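Local structure of ATPase BagA (Mycobacterium tuberculosis H37Rv, 6BS3) at residues G13-L18 and Q309-E314; L25-G30 and I206-L211; E56-Q61 and D162-G167; T210-L215 and V237-N242; E219-I224 and Q303-L308. The protein pairs with BagB to form the heterodimeric BagAB ATPase, in which both subunits take part in ATP hydrolysis needed for resistance to nitric oxide and to elevated glycerol. All coordinates share one frame; numbering follows the deposited sequence.

Contact 1 of 5, residues G13-L18 and Q309-E314; sequences GWPSRL and QVPRLE
Gly13 meets strand 312-316 where their backbones come nearest, with the CA atoms of Gly13 and Arg312 4.6 Å apart. That strand is the outermost on its side of the chain's P-loop ATPase sheet, and 13-18 is the loop leading to strand 23-28. Gly13 suits its place because a CB would collide with Leu313 CD2 and Arg312 O; bare, its CA lies 3.3 Å from Arg312 O. The carbonyl oxygen Gly13 O sits against carbon, 3.4 Å from Leu313 CG and 3.5 Å from Pro311 CB, and takes a hydrogen bond from Ser236 OG of the adjoining strand 234-242. Two rigid rings follow: Pro15 lies across Pro311 at about a right angle, its CD 3.6 Å from CG of Pro311. Beyond Pro15 the loop tightens, Leu18 N bonding back to Pro15 O. Trp14 has CG anti to its backbone N (chi1 -162°), and its six-membered ring brings CE3 to 3.8 Å from Leu313 CD1. The indole NE1 is bonded to Arg340 O at the C-terminus, and the ring also meets His207. Over one face of the indole, displaced toward the rim, Leu18 CB stands 3.5 Å above the plane of Trp14.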
# COMPACT_ATOMS: atom_id res chain seq x y z
N GLY A 13 -11.10 21.10 12.59
CA GLY A 13 -10.51 19.80 12.30
C GLY A 13 -10.31 18.95 13.54
O GLY A 13 -10.08 17.75 13.43
N TRP A 14 -10.43 19.57 14.71
CA TRP A 14 -10.26 18.90 15.99
C TRP A 14 -11.25 19.44 17.02
O TRP A 14 -10.88 20.29 17.83
CB TRP A 14 -8.80 19.02 16.48
CG TRP A 14 -8.37 18.04 17.54
CD1 TRP A 14 -8.26 18.28 18.88
CD2 TRP A 14 -7.88 16.70 17.33
NE1 TRP A 14 -7.72 17.18 19.52
CE2 TRP A 14 -7.47 16.20 18.59
CE3 TRP A 14 -7.72 15.89 16.19
CZ2 TRP A 14 -6.92 14.92 18.75
CZ3 TRP A 14 -7.18 14.61 16.35
CH2 TRP A 14 -6.76 14.15 17.61
N PRO A 15 -12.49 18.91 17.07
CA PRO A 15 -13.42 19.33 18.14
C PRO A 15 -12.84 19.02 19.52
O PRO A 15 -12.04 18.08 19.67
CB PRO A 15 -14.68 18.50 17.85
CG PRO A 15 -14.57 18.10 16.42
CD PRO A 15 -13.11 17.87 16.23
N SER A 16 -13.23 19.81 20.53
CA SER A 16 -12.77 19.68 21.94
C SER A 16 -12.84 18.28 22.54
O SER A 16 -11.95 17.90 23.30
CB SER A 16 -13.51 20.66 22.83
OG SER A 16 -12.94 21.94 22.68
N ARG A 17 -13.91 17.53 22.22
CA ARG A 17 -14.16 16.15 22.67
C ARG A 17 -12.97 15.21 22.41
O ARG A 17 -12.66 14.36 23.24
CB ARG A 17 -15.47 15.59 22.05
CG ARG A 17 -15.44 15.39 20.53
CD ARG A 17 -16.68 14.67 20.04
NE ARG A 17 -17.05 15.07 18.68
CZ ARG A 17 -16.61 14.47 17.58
NH1 ARG A 17 -15.77 13.44 17.66
NH2 ARG A 17 -17.00 14.89 16.38
N LEU A 18 -12.26 15.44 21.29
CA LEU A 18 -11.07 14.70 20.86
C LEU A 18 -9.87 14.92 21.78
O LEU A 18 -8.93 14.13 21.73
CB LEU A 18 -10.72 15.02 19.40
CG LEU A 18 -11.74 14.64 18.32
CD1 LEU A 18 -11.16 14.88 16.94
CD2 LEU A 18 -12.22 13.17 18.44
N GLN A 309 -20.06 14.16 7.86
CA GLN A 309 -20.12 15.25 8.83
C GLN A 309 -19.07 14.89 9.89
O GLN A 309 -19.39 14.62 11.05
CB GLN A 309 -21.53 15.41 9.42
CG GLN A 309 -22.57 15.86 8.38
CD GLN A 309 -23.96 15.91 8.96
OE1 GLN A 309 -24.55 14.89 9.34
NE2 GLN A 309 -24.53 17.11 9.02
N VAL A 310 -17.81 14.81 9.42
CA VAL A 310 -16.64 14.38 10.15
C VAL A 310 -15.58 15.49 10.06
O VAL A 310 -15.33 15.99 8.96
CB VAL A 310 -16.14 13.03 9.55
CG1 VAL A 310 -14.70 12.72 9.94
CG2 VAL A 310 -17.05 11.87 9.94
N PRO A 311 -14.91 15.85 11.19
CA PRO A 311 -13.83 16.86 11.09
C PRO A 311 -12.70 16.45 10.15
O PRO A 311 -12.36 15.27 10.01
CB PRO A 311 -13.33 17.02 12.53
CG PRO A 311 -13.96 15.96 13.31
CD PRO A 311 -15.07 15.34 12.56
N ARG A 312 -12.13 17.44 9.50
CA ARG A 312 -11.08 17.25 8.53
C ARG A 312 -9.86 18.08 8.83
O ARG A 312 -9.96 19.29 9.06
CB ARG A 312 -11.62 17.54 7.12
CG ARG A 312 -12.08 16.27 6.40
CD ARG A 312 -13.10 16.55 5.32
NE ARG A 312 -12.47 17.11 4.13
CZ ARG A 312 -13.14 17.50 3.05
NH1 ARG A 312 -14.46 17.39 3.01
NH2 ARG A 312 -12.49 17.99 2.01
N LEU A 313 -8.70 17.43 8.81
CA LEU A 313 -7.38 18.01 9.03
C LEU A 313 -6.61 17.88 7.70
O LEU A 313 -6.90 16.98 6.91
CB LEU A 313 -6.61 17.26 10.18
CG LEU A 313 -7.20 17.39 11.61
CD1 LEU A 313 -6.66 16.33 12.54
CD2 LEU A 313 -6.92 18.78 12.19
N GLU A 314 -5.65 18.80 7.46
CA GLU A 314 -4.84 18.86 6.24
C GLU A 314 -3.38 19.04 6.61
O GLU A 314 -3.04 19.95 7.36
CB GLU A 314 -5.23 20.04 5.33
CG GLU A 314 -6.67 20.07 4.83
CD GLU A 314 -7.71 20.45 5.87
OE1 GLU A 314 -7.37 21.24 6.78
OE2 GLU A 314 -8.84 19.94 5.78

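Contact 2 of 5, residues L25-G30 and I206-L211; sequences LVTGKG and IHLVTL
Thr27 and Leu208 lie side by side and point the same way on one face of the central parallel sheet, Thr27 CG2 being 3.7 Å from Leu208 CG. The methyl can do this because OG1 takes the place anti to the backbone N (chi1 -168°), from where it bonds to Pro164 O; threonine thus serves an apolar and a polar neighbour. On the same face Leu25 and Ile206 cross obliquely, CD1 of Leu25 reaching 3.6 Å from CG1 of Ile206. The other face carries Val26, His207 and Val209. Here the valines touch through Val26 CG1 and Val209 CG2, 3.6 Å apart, and helix 34-46 covers them. The His207 ring meets that of His24; ND1 of His207 is bonded to Ser236 N and NE2 to His24 ND1. Between the faces, three backbone bonds bind the strands: Leu25 O accepts from His207 N at 2.7 Å, Thr27 N gives to His207 O, and Val209 N gives to Thr27 O, all nearly straight. Gly28 CA lies 3.2 Å from Val209 O; a CB there would collide with that oxygen and, at phi 145°, jam against the preceding carbonyl. One residue on, water 1 bridges Lys29 N and Val209 O. Direct backbone bonds thus give place to a water-mediated one as the chain passes into the P-loop, whose residues Gly31, Gly33 and Lys34 bind the nucleotide.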
# COMPACT_ATOMS: atom_id res chain seq x y z
N LEU A 25 -6.64 5.81 17.24
CA LEU A 25 -6.29 4.78 16.27
C LEU A 25 -6.14 5.45 14.91
O LEU A 25 -7.05 6.14 14.46
CB LEU A 25 -7.35 3.65 16.24
CG LEU A 25 -7.55 2.85 17.52
CD1 LEU A 25 -9.00 2.39 17.65
CD2 LEU A 25 -6.67 1.61 17.54
N VAL A 26 -4.96 5.30 14.29
CA VAL A 26 -4.64 5.93 13.00
C VAL A 26 -4.66 4.90 11.89
O VAL A 26 -3.77 4.04 11.78
CB VAL A 26 -3.32 6.78 13.04
CG1 VAL A 26 -3.10 7.51 11.71
CG2 VAL A 26 -3.32 7.77 14.20
N THR A 27 -5.73 4.95 11.09
CA THR A 27 -5.91 4.05 9.96
C THR A 27 -5.78 4.85 8.64
O THR A 27 -5.43 6.04 8.65
CB THR A 27 -7.17 3.18 10.10
OG1 THR A 27 -7.11 2.15 9.10
CG2 THR A 27 -8.46 3.96 9.96
N GLY A 28 -5.98 4.16 7.52
CA GLY A 28 -5.86 4.71 6.18
C GLY A 28 -5.31 3.66 5.23
O GLY A 28 -4.76 2.65 5.67
N LYS A 29 -5.46 3.86 3.92
CA LYS A 29 -4.95 2.92 2.93
C LYS A 29 -3.40 2.85 3.01
O LYS A 29 -2.79 3.81 3.47
CB LYS A 29 -5.44 3.35 1.54
CG LYS A 29 -5.06 2.41 0.41
CD LYS A 29 -5.91 2.61 -0.86
CE LYS A 29 -5.24 1.99 -2.06
NZ LYS A 29 -5.10 0.53 -1.92
N GLY A 30 -2.80 1.74 2.60
CA GLY A 30 -1.34 1.61 2.57
C GLY A 30 -0.72 2.73 1.75
O GLY A 30 -1.28 3.12 0.71
N ILE A 206 -11.07 6.94 16.08
CA ILE A 206 -10.41 6.37 14.90
C ILE A 206 -10.24 7.51 13.88
O ILE A 206 -11.24 8.07 13.43
CB ILE A 206 -11.18 5.16 14.32
CG1 ILE A 206 -11.31 4.03 15.36
CG2 ILE A 206 -10.52 4.64 13.02
CD1 ILE A 206 -12.61 3.31 15.40
N HIS A 207 -8.98 7.83 13.54
CA HIS A 207 -8.60 8.84 12.56
C HIS A 207 -8.24 8.11 11.26
O HIS A 207 -7.66 7.03 11.29
CB HIS A 207 -7.43 9.72 13.05
CG HIS A 207 -7.64 10.27 14.43
ND1 HIS A 207 -8.63 11.21 14.68
CD2 HIS A 207 -7.03 9.95 15.59
CE1 HIS A 207 -8.58 11.43 15.98
NE2 HIS A 207 -7.62 10.71 16.57
N LEU A 208 -8.65 8.68 10.14
CA LEU A 208 -8.47 8.06 8.83
C LEU A 208 -7.64 8.95 7.94
O LEU A 208 -8.08 10.02 7.52
CB LEU A 208 -9.82 7.72 8.19
CG LEU A 208 -10.72 6.80 9.02
CD1 LEU A 208 -11.74 7.60 9.83
CD2 LEU A 208 -11.38 5.76 8.14
N VAL A 209 -6.43 8.50 7.67
CA VAL A 209 -5.51 9.18 6.78
C VAL A 209 -5.91 8.85 5.34
O VAL A 209 -6.20 7.70 5.02
CB VAL A 209 -4.03 8.78 7.08
CG1 VAL A 209 -3.07 9.44 6.09
CG2 VAL A 209 -3.66 9.16 8.51
N THR A 210 -5.93 9.87 4.49
CA THR A 210 -6.22 9.73 3.07
C THR A 210 -5.32 10.65 2.24
O THR A 210 -4.78 11.62 2.76
CB THR A 210 -7.74 9.94 2.79
OG1 THR A 210 -8.02 9.48 1.47
CG2 THR A 210 -8.20 11.41 2.94
N LEU A 211 -5.19 10.32 0.95
CA LEU A 211 -4.54 11.15 -0.07
C LEU A 211 -5.67 11.61 -0.99
O LEU A 211 -6.73 10.96 -1.04
CB LEU A 211 -3.46 10.39 -0.85
CG LEU A 211 -2.23 9.88 -0.05
CD1 LEU A 211 -1.40 8.94 -0.89
CD2 LEU A 211 -1.36 11.02 0.48
O HOH W 1 -7.05 5.99 2.90

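Contact 3 of 5, residues E56-Q61 and D162-G167; sequences EVEGRQ and DAPPTG
Val57 and Pro164 touch between two loops that leave neighbouring strands of the P-loop fold, 51-56 and 158-162, at their C-terminal ends; by analogy with ArsA and Get3 these loops are probably the counterparts of the two switch regions. Apolar packing is slight. The valine crosses the proline ring at about a right angle, its CG2, set between the backbone N and the carbonyl carbon, lying 3.8 Å from Pro164 CD. The two branches suit a spot between loop and helix, for Val57 also packs on Leu137 and Ile141 of helix 130-146. Water replaces direct pairing of the backbones: Val57 N is 4.0 Å from Asp162 O, and water 2, 2.8 Å from Val57 N, accepts from that amide and donates to Asp162 O. The acidic side chains have partners of their own. Both carboxylate oxygens of Glu56 receive amides at the start of helix 62-66, from Gly62 and Ile63. Asp162 bonds through OD2 to Ser35 OG and stands about 4 Å from the magnesium ion, side chain to metal. Glu58 divides its carboxylate. OE1 forms a salt bridge with Arg60 NH1 at 3.1 Å, close to the guanidinium plane. OE2 instead rests on the proline pair, which offers it carbon and no amide proton: it is 3.4 Å from Pro164 CA and 3.5 Å from Pro165 CD.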
# COMPACT_ATOMS: atom_id res chain seq x y z
N GLU A 56 2.70 0.17 17.45
CA GLU A 56 2.53 -0.46 16.13
C GLU A 56 2.18 -1.95 16.35
O GLU A 56 2.64 -2.54 17.33
CB GLU A 56 3.68 -0.21 15.16
CG GLU A 56 4.96 -0.96 15.50
CD GLU A 56 5.99 -0.76 14.42
OE1 GLU A 56 7.10 -0.31 14.76
OE2 GLU A 56 5.68 -1.03 13.24
N VAL A 57 1.31 -2.53 15.52
CA VAL A 57 0.74 -3.87 15.78
C VAL A 57 1.01 -4.96 14.70
O VAL A 57 0.56 -6.10 14.88
CB VAL A 57 -0.80 -3.72 16.03
CG1 VAL A 57 -1.11 -2.72 17.15
CG2 VAL A 57 -1.53 -3.31 14.75
N GLU A 58 1.74 -4.65 13.60
CA GLU A 58 1.88 -5.63 12.51
C GLU A 58 3.25 -6.33 12.42
O GLU A 58 3.47 -7.11 11.50
CB GLU A 58 1.49 -4.99 11.16
CG GLU A 58 0.08 -4.41 11.17
CD GLU A 58 -0.45 -3.90 9.84
OE1 GLU A 58 0.28 -3.19 9.12
OE2 GLU A 58 -1.62 -4.22 9.52
N GLY A 59 4.13 -6.05 13.37
CA GLY A 59 5.48 -6.63 13.41
C GLY A 59 6.40 -6.12 12.32
O GLY A 59 7.45 -6.70 12.09
N ARG A 60 6.01 -5.04 11.65
CA ARG A 60 6.73 -4.43 10.53
C ARG A 60 7.90 -3.52 10.93
O ARG A 60 8.65 -3.08 10.05
CB ARG A 60 5.73 -3.69 9.64
CG ARG A 60 4.79 -4.65 8.90
CD ARG A 60 3.62 -3.94 8.26
NE ARG A 60 4.05 -3.13 7.12
CZ ARG A 60 3.39 -2.08 6.65
NH1 ARG A 60 2.25 -1.69 7.22
NH2 ARG A 60 3.86 -1.39 5.61
N GLN A 61 8.06 -3.20 12.25
CA GLN A 61 9.12 -2.32 12.76
C GLN A 61 9.11 -0.92 12.06
O GLN A 61 10.15 -0.32 11.84
CB GLN A 61 10.51 -3.02 12.69
CG GLN A 61 10.72 -4.16 13.71
CD GLN A 61 10.85 -3.71 15.15
OE1 GLN A 61 11.08 -2.54 15.48
NE2 GLN A 61 10.73 -4.65 16.06
N ASP A 162 -0.56 3.24 15.45
CA ASP A 162 -0.28 3.19 14.02
C ASP A 162 -0.98 1.84 13.72
O ASP A 162 -0.45 0.76 13.97
CB ASP A 162 1.24 3.16 13.79
CG ASP A 162 1.75 2.90 12.39
OD1 ASP A 162 0.93 2.77 11.45
OD2 ASP A 162 2.98 2.80 12.23
N ALA A 163 -2.26 1.94 13.35
CA ALA A 163 -3.19 0.82 13.21
C ALA A 163 -3.15 0.08 11.85
O ALA A 163 -2.62 0.62 10.88
CB ALA A 163 -4.61 1.32 13.50
N PRO A 164 -3.76 -1.12 11.72
CA PRO A 164 -3.86 -1.77 10.41
C PRO A 164 -4.58 -0.86 9.36
O PRO A 164 -5.28 0.10 9.73
CB PRO A 164 -4.66 -3.04 10.72
CG PRO A 164 -4.42 -3.31 12.15
CD PRO A 164 -4.46 -1.94 12.74
N PRO A 165 -4.40 -1.12 8.04
CA PRO A 165 -5.02 -0.24 7.03
C PRO A 165 -6.55 -0.27 6.98
O PRO A 165 -7.19 -1.06 7.66
CB PRO A 165 -4.37 -0.71 5.71
CG PRO A 165 -4.03 -2.13 5.95
CD PRO A 165 -3.59 -2.18 7.39
N THR A 166 -7.14 0.60 6.13
CA THR A 166 -8.60 0.75 5.96
C THR A 166 -9.35 -0.56 5.61
O THR A 166 -10.50 -0.72 6.04
CB THR A 166 -8.96 1.86 4.95
OG1 THR A 166 -8.38 1.57 3.69
CG2 THR A 166 -8.48 3.23 5.41
N GLY A 167 -8.70 -1.46 4.87
CA GLY A 167 -9.29 -2.73 4.47
C GLY A 167 -9.35 -3.78 5.56
O GLY A 167 -10.05 -4.77 5.42
O HOH W 2 0.63 -1.36 13.06

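Contact 4 of 5, residues T210-L215 and V237-N242; sequences TLLEAL and VIVNRN. With ADP (adenosine-5'-diphosphate), chain C.
Thr210 and Val239 lie side by side where the beta-alpha-beta unit of strand 204-210, helix 214-229 and strand 234-242 brings its two strands together. This part is tight. Thr210 N bonds to Ile238 O and Asn240 N to Thr210 O, both at 2.9 Å, while the methyl CG2 of Thr210 touches Val239 CG2 and Val237 CG1. Leu212 crosses Val239 at about a right angle, its CD2 3.6 Å from Val239 CG1. Past this pairing the direct bonds stop, and water 3 joins Leu212 N to Asn240 O. Farther out, Leu211 CD2 rests 3.8 Å from Arg241 NE, and Glu213 OE2 stays 4.4 Å from Arg241 NH2, too far for a salt bridge. The nucleotide lies on this looser side: Arg241 CG is 3.6 Å from C6 of ADP. Asn240, its CG anti to the backbone N (chi1 -160°), turns OD1 to N6 of ADP in a weak bond (3.0 Å, 129°) and brings ND2, bonded to Thr32 O, close to N7. A carboxamide oxygen facing an amino group is consistent with recognition of adenine.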
# COMPACT_ATOMS: atom_id res chain seq x y z
N THR A 210 -5.93 9.87 4.49
CA THR A 210 -6.22 9.73 3.07
C THR A 210 -5.32 10.65 2.24
O THR A 210 -4.78 11.62 2.76
CB THR A 210 -7.74 9.94 2.79
OG1 THR A 210 -8.02 9.48 1.47
CG2 THR A 210 -8.20 11.41 2.94
N LEU A 211 -5.19 10.32 0.95
CA LEU A 211 -4.54 11.15 -0.07
C LEU A 211 -5.67 11.61 -0.99
O LEU A 211 -6.73 10.96 -1.04
CB LEU A 211 -3.46 10.39 -0.85
CG LEU A 211 -2.23 9.88 -0.05
CD1 LEU A 211 -1.40 8.94 -0.89
CD2 LEU A 211 -1.36 11.02 0.48
N LEU A 212 -5.48 12.74 -1.69
CA LEU A 212 -6.51 13.21 -2.64
C LEU A 212 -6.37 12.43 -3.95
O LEU A 212 -6.04 12.98 -5.00
CB LEU A 212 -6.52 14.75 -2.82
CG LEU A 212 -6.99 15.57 -1.60
CD1 LEU A 212 -7.22 17.04 -1.96
CD2 LEU A 212 -8.27 14.98 -0.96
N GLU A 213 -6.59 11.12 -3.84
CA GLU A 213 -6.53 10.10 -4.89
C GLU A 213 -7.75 9.22 -4.72
O GLU A 213 -8.21 9.05 -3.60
CB GLU A 213 -5.23 9.28 -4.78
CG GLU A 213 -3.99 10.10 -5.09
CD GLU A 213 -2.65 9.48 -4.75
OE1 GLU A 213 -2.58 8.24 -4.58
OE2 GLU A 213 -1.67 10.25 -4.67
N ALA A 214 -8.28 8.70 -5.81
CA ALA A 214 -9.53 7.92 -5.89
C ALA A 214 -9.65 6.76 -4.89
O ALA A 214 -10.62 6.72 -4.14
CB ALA A 214 -9.75 7.41 -7.31
N LEU A 215 -8.68 5.83 -4.89
CA LEU A 215 -8.69 4.64 -4.03
C LEU A 215 -8.54 4.98 -2.53
O LEU A 215 -9.38 4.48 -1.77
CB LEU A 215 -7.67 3.59 -4.49
CG LEU A 215 -7.89 2.95 -5.87
CD1 LEU A 215 -6.78 1.97 -6.17
CD2 LEU A 215 -9.24 2.24 -5.96
N VAL A 237 -10.80 12.97 9.66
CA VAL A 237 -10.26 12.53 8.37
C VAL A 237 -9.01 13.43 8.19
O VAL A 237 -9.13 14.65 8.32
CB VAL A 237 -11.25 12.61 7.18
CG1 VAL A 237 -10.52 12.44 5.84
CG2 VAL A 237 -12.35 11.57 7.32
N ILE A 238 -7.83 12.84 7.99
CA ILE A 238 -6.59 13.58 7.82
C ILE A 238 -6.15 13.49 6.38
O ILE A 238 -5.74 12.41 5.92
CB ILE A 238 -5.49 13.14 8.83
CG1 ILE A 238 -6.03 13.16 10.29
CG2 ILE A 238 -4.20 13.98 8.67
CD1 ILE A 238 -5.06 12.56 11.45
N VAL A 239 -6.26 14.61 5.64
CA VAL A 239 -5.86 14.70 4.24
C VAL A 239 -4.39 15.04 4.19
O VAL A 239 -4.01 16.18 4.45
CB VAL A 239 -6.75 15.63 3.35
CG1 VAL A 239 -6.23 15.66 1.91
CG2 VAL A 239 -8.22 15.21 3.37
N ASN A 240 -3.56 14.04 3.89
CA ASN A 240 -2.11 14.17 3.80
C ASN A 240 -1.65 14.64 2.40
O ASN A 240 -2.41 14.55 1.42
CB ASN A 240 -1.46 12.82 4.14
CG ASN A 240 -0.01 12.88 4.54
OD1 ASN A 240 0.51 13.93 4.97
ND2 ASN A 240 0.69 11.76 4.41
N ARG A 241 -0.40 15.14 2.35
CA ARG A 241 0.35 15.59 1.16
C ARG A 241 -0.43 16.53 0.25
O ARG A 241 -0.55 16.29 -0.96
CB ARG A 241 0.93 14.41 0.35
CG ARG A 241 1.73 13.44 1.18
CD ARG A 241 2.74 12.66 0.38
NE ARG A 241 2.14 11.95 -0.74
CZ ARG A 241 2.82 11.24 -1.63
NH1 ARG A 241 4.14 11.10 -1.50
NH2 ARG A 241 2.20 10.64 -2.63
N ASN A 242 -0.93 17.63 0.83
CA ASN A 242 -1.62 18.65 0.08
C ASN A 242 -0.59 19.44 -0.71
O ASN A 242 0.58 19.44 -0.36
CB ASN A 242 -2.40 19.56 1.02
CG ASN A 242 -3.67 18.93 1.47
OD1 ASN A 242 -4.67 18.88 0.72
ND2 ASN A 242 -3.66 18.43 2.71
PB ADP C . 1.60 4.17 5.65
O1B ADP C . 2.08 3.78 7.07
O2B ADP C . 1.97 3.04 4.66
O3B ADP C . 0.14 4.53 5.58
PA ADP C . 3.91 6.04 5.55
O1A ADP C . 4.97 4.93 5.61
O2A ADP C . 3.85 6.81 6.82
O3A ADP C . 2.49 5.41 5.20
O5' ADP C . 4.05 6.94 4.25
C5' ADP C . 4.23 6.47 2.89
C4' ADP C . 5.37 7.25 2.28
O4' ADP C . 5.00 8.64 2.17
C3' ADP C . 6.69 7.23 3.06
O3' ADP C . 7.78 7.19 2.15
C2' ADP C . 6.65 8.54 3.85
O2' ADP C . 7.93 9.04 4.23
C1' ADP C . 5.93 9.46 2.86
N9 ADP C . 5.19 10.57 3.46
C8 ADP C . 4.21 10.50 4.42
N7 ADP C . 3.67 11.66 4.71
C5 ADP C . 4.35 12.56 3.90
C6 ADP C . 4.23 13.96 3.71
N6 ADP C . 3.38 14.73 4.39
N1 ADP C . 5.03 14.54 2.79
C2 ADP C . 5.90 13.77 2.11
N3 ADP C . 6.11 12.46 2.22
C4 ADP C . 5.29 11.90 3.13
O HOH W 3 -3.12 14.21 -1.28

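Contact 5 of 5, residues E219-I224 and Q303-L308; sequences ETLEAI and QQLDAL
The peptide of Gln304 is the flat group met here: both methyls of Leu221 stand on the same side of its plane, CD2 3.7 Å and CD1 4.0 Å from Gln304 O. The two side chains cross at about a right angle, with CD1 of Leu221 against the aliphatic CB of Gln304, so the glutamine contributes carbon here. Leu308 is the other main partner. Its CG, anti to the carbonyl carbon (chi1 -51°), comes to 3.8 Å from Leu221 CD2, and its CD1 contacts two residues one helical turn apart, 3.7 Å from Leu221 CD2 and 3.7 Å from Ile224 CD1. Ile224 and Leu308 reach toward each other tip to tip, and the second branch of each adds the pair Ile224 CG2 and Leu308 CD2 at 3.8 Å. Branched aliphatic residues suit such a place, since each can serve several neighbours. Leu305, which opens the type I turn closed by Leu308, touches Thr220 and Leu221 more distantly. The segment 303-308 follows helix 278-302 and leads into strand 312-316, with Asp306 salt-bridged to Arg312. It packs on helix 214-229, which lays Thr220, Ala223 and Ile224 over Leu208 of the sheet, while Ile224 also meets Val237 and Leu305 meets Val239.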
# COMPACT_ATOMS: atom_id res chain seq x y z
N GLU A 219 -11.71 4.04 0.10
CA GLU A 219 -11.46 3.17 1.24
C GLU A 219 -11.79 3.86 2.55
O GLU A 219 -12.30 3.20 3.45
CB GLU A 219 -10.03 2.66 1.24
CG GLU A 219 -9.75 1.66 0.13
CD GLU A 219 -8.64 0.68 0.42
OE1 GLU A 219 -8.10 0.68 1.55
OE2 GLU A 219 -8.30 -0.10 -0.49
N THR A 220 -11.51 5.18 2.64
CA THR A 220 -11.82 6.04 3.78
C THR A 220 -13.35 6.05 3.98
O THR A 220 -13.82 5.83 5.10
CB THR A 220 -11.24 7.46 3.58
OG1 THR A 220 -9.82 7.37 3.53
CG2 THR A 220 -11.61 8.42 4.70
N LEU A 221 -14.11 6.26 2.89
CA LEU A 221 -15.59 6.28 2.92
C LEU A 221 -16.18 4.92 3.34
O LEU A 221 -17.03 4.87 4.22
CB LEU A 221 -16.15 6.72 1.55
CG LEU A 221 -15.86 8.17 1.12
CD1 LEU A 221 -16.24 8.39 -0.34
CD2 LEU A 221 -16.59 9.15 1.99
N GLU A 222 -15.68 3.82 2.72
CA GLU A 222 -16.08 2.44 2.99
C GLU A 222 -15.76 2.02 4.41
O GLU A 222 -16.54 1.27 5.00
CB GLU A 222 -15.39 1.49 2.00
CG GLU A 222 -15.98 1.53 0.60
CD GLU A 222 -15.17 0.86 -0.48
OE1 GLU A 222 -15.65 0.82 -1.64
OE2 GLU A 222 -14.06 0.37 -0.19
N ALA A 223 -14.61 2.48 4.97
CA ALA A 223 -14.19 2.21 6.35
C ALA A 223 -15.08 2.96 7.34
O ALA A 223 -15.56 2.33 8.28
CB ALA A 223 -12.72 2.55 6.57
N ILE A 224 -15.33 4.27 7.13
CA ILE A 224 -16.22 5.08 7.99
C ILE A 224 -17.62 4.44 8.12
O ILE A 224 -18.14 4.34 9.23
CB ILE A 224 -16.29 6.58 7.52
CG1 ILE A 224 -14.98 7.30 7.91
CG2 ILE A 224 -17.53 7.31 8.09
CD1 ILE A 224 -14.76 8.68 7.33
N GLN A 303 -14.24 16.41 -2.93
CA GLN A 303 -15.68 16.69 -2.83
C GLN A 303 -16.48 15.49 -2.28
O GLN A 303 -17.48 15.69 -1.59
CB GLN A 303 -16.24 17.16 -4.20
CG GLN A 303 -17.72 17.57 -4.21
CD GLN A 303 -18.08 18.36 -5.44
OE1 GLN A 303 -18.33 19.57 -5.37
NE2 GLN A 303 -18.14 17.70 -6.59
N GLN A 304 -16.03 14.24 -2.56
CA GLN A 304 -16.67 13.01 -2.07
C GLN A 304 -16.67 12.91 -0.52
O GLN A 304 -17.51 12.20 0.04
CB GLN A 304 -15.99 11.77 -2.66
CG GLN A 304 -16.20 11.56 -4.15
CD GLN A 304 -15.48 10.31 -4.57
OE1 GLN A 304 -14.29 10.33 -4.91
NE2 GLN A 304 -16.17 9.18 -4.54
N LEU A 305 -15.70 13.58 0.15
CA LEU A 305 -15.58 13.60 1.61
C LEU A 305 -16.56 14.61 2.23
O LEU A 305 -16.91 14.46 3.40
CB LEU A 305 -14.14 13.95 2.05
CG LEU A 305 -12.96 13.03 1.64
CD1 LEU A 305 -11.62 13.66 2.01
CD2 LEU A 305 -13.06 11.63 2.26
N ASP A 306 -17.00 15.64 1.46
CA ASP A 306 -17.93 16.70 1.90
C ASP A 306 -19.25 16.15 2.47
O ASP A 306 -19.87 16.79 3.31
CB ASP A 306 -18.20 17.72 0.78
CG ASP A 306 -16.99 18.50 0.28
OD1 ASP A 306 -15.87 18.28 0.81
OD2 ASP A 306 -17.16 19.34 -0.64
N ALA A 307 -19.65 14.95 2.02
CA ALA A 307 -20.85 14.24 2.44
C ALA A 307 -20.78 13.80 3.91
O ALA A 307 -21.82 13.69 4.56
CB ALA A 307 -21.06 13.03 1.54
N LEU A 308 -19.55 13.52 4.41
CA LEU A 308 -19.31 13.09 5.80
C LEU A 308 -19.37 14.30 6.72
O LEU A 308 -18.76 15.32 6.43
CB LEU A 308 -17.93 12.43 5.97
CG LEU A 308 -17.51 11.32 5.01
CD1 LEU A 308 -16.01 11.25 4.93
CD2 LEU A 308 -18.10 9.98 5.44

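Contacts 2 and 4 share Thr210 and Leu211 and hold adjacent strands of the buried sheet by backbone hydrogen bonds, each continued by a bridging water. Contact 3, also buried, joins loops by a water and slight apolar packing, with acidic side chains bonded elsewhere, beside the magnesium ion, and is tied to contact 2 through Val26 with Ala163 and Thr27 with Pro164. Contacts 1 and 5 are only partly buried and rely on carbon packing, the first round prolines and an indole, the second on branched aliphatic side chains. Strand 312-316 of contact 1 pairs with strand 234-242 of contact 4, while contacts 4 and 5 both use helix 214-229. The Arg312–Asp306 salt bridge connects contacts 1 and 5.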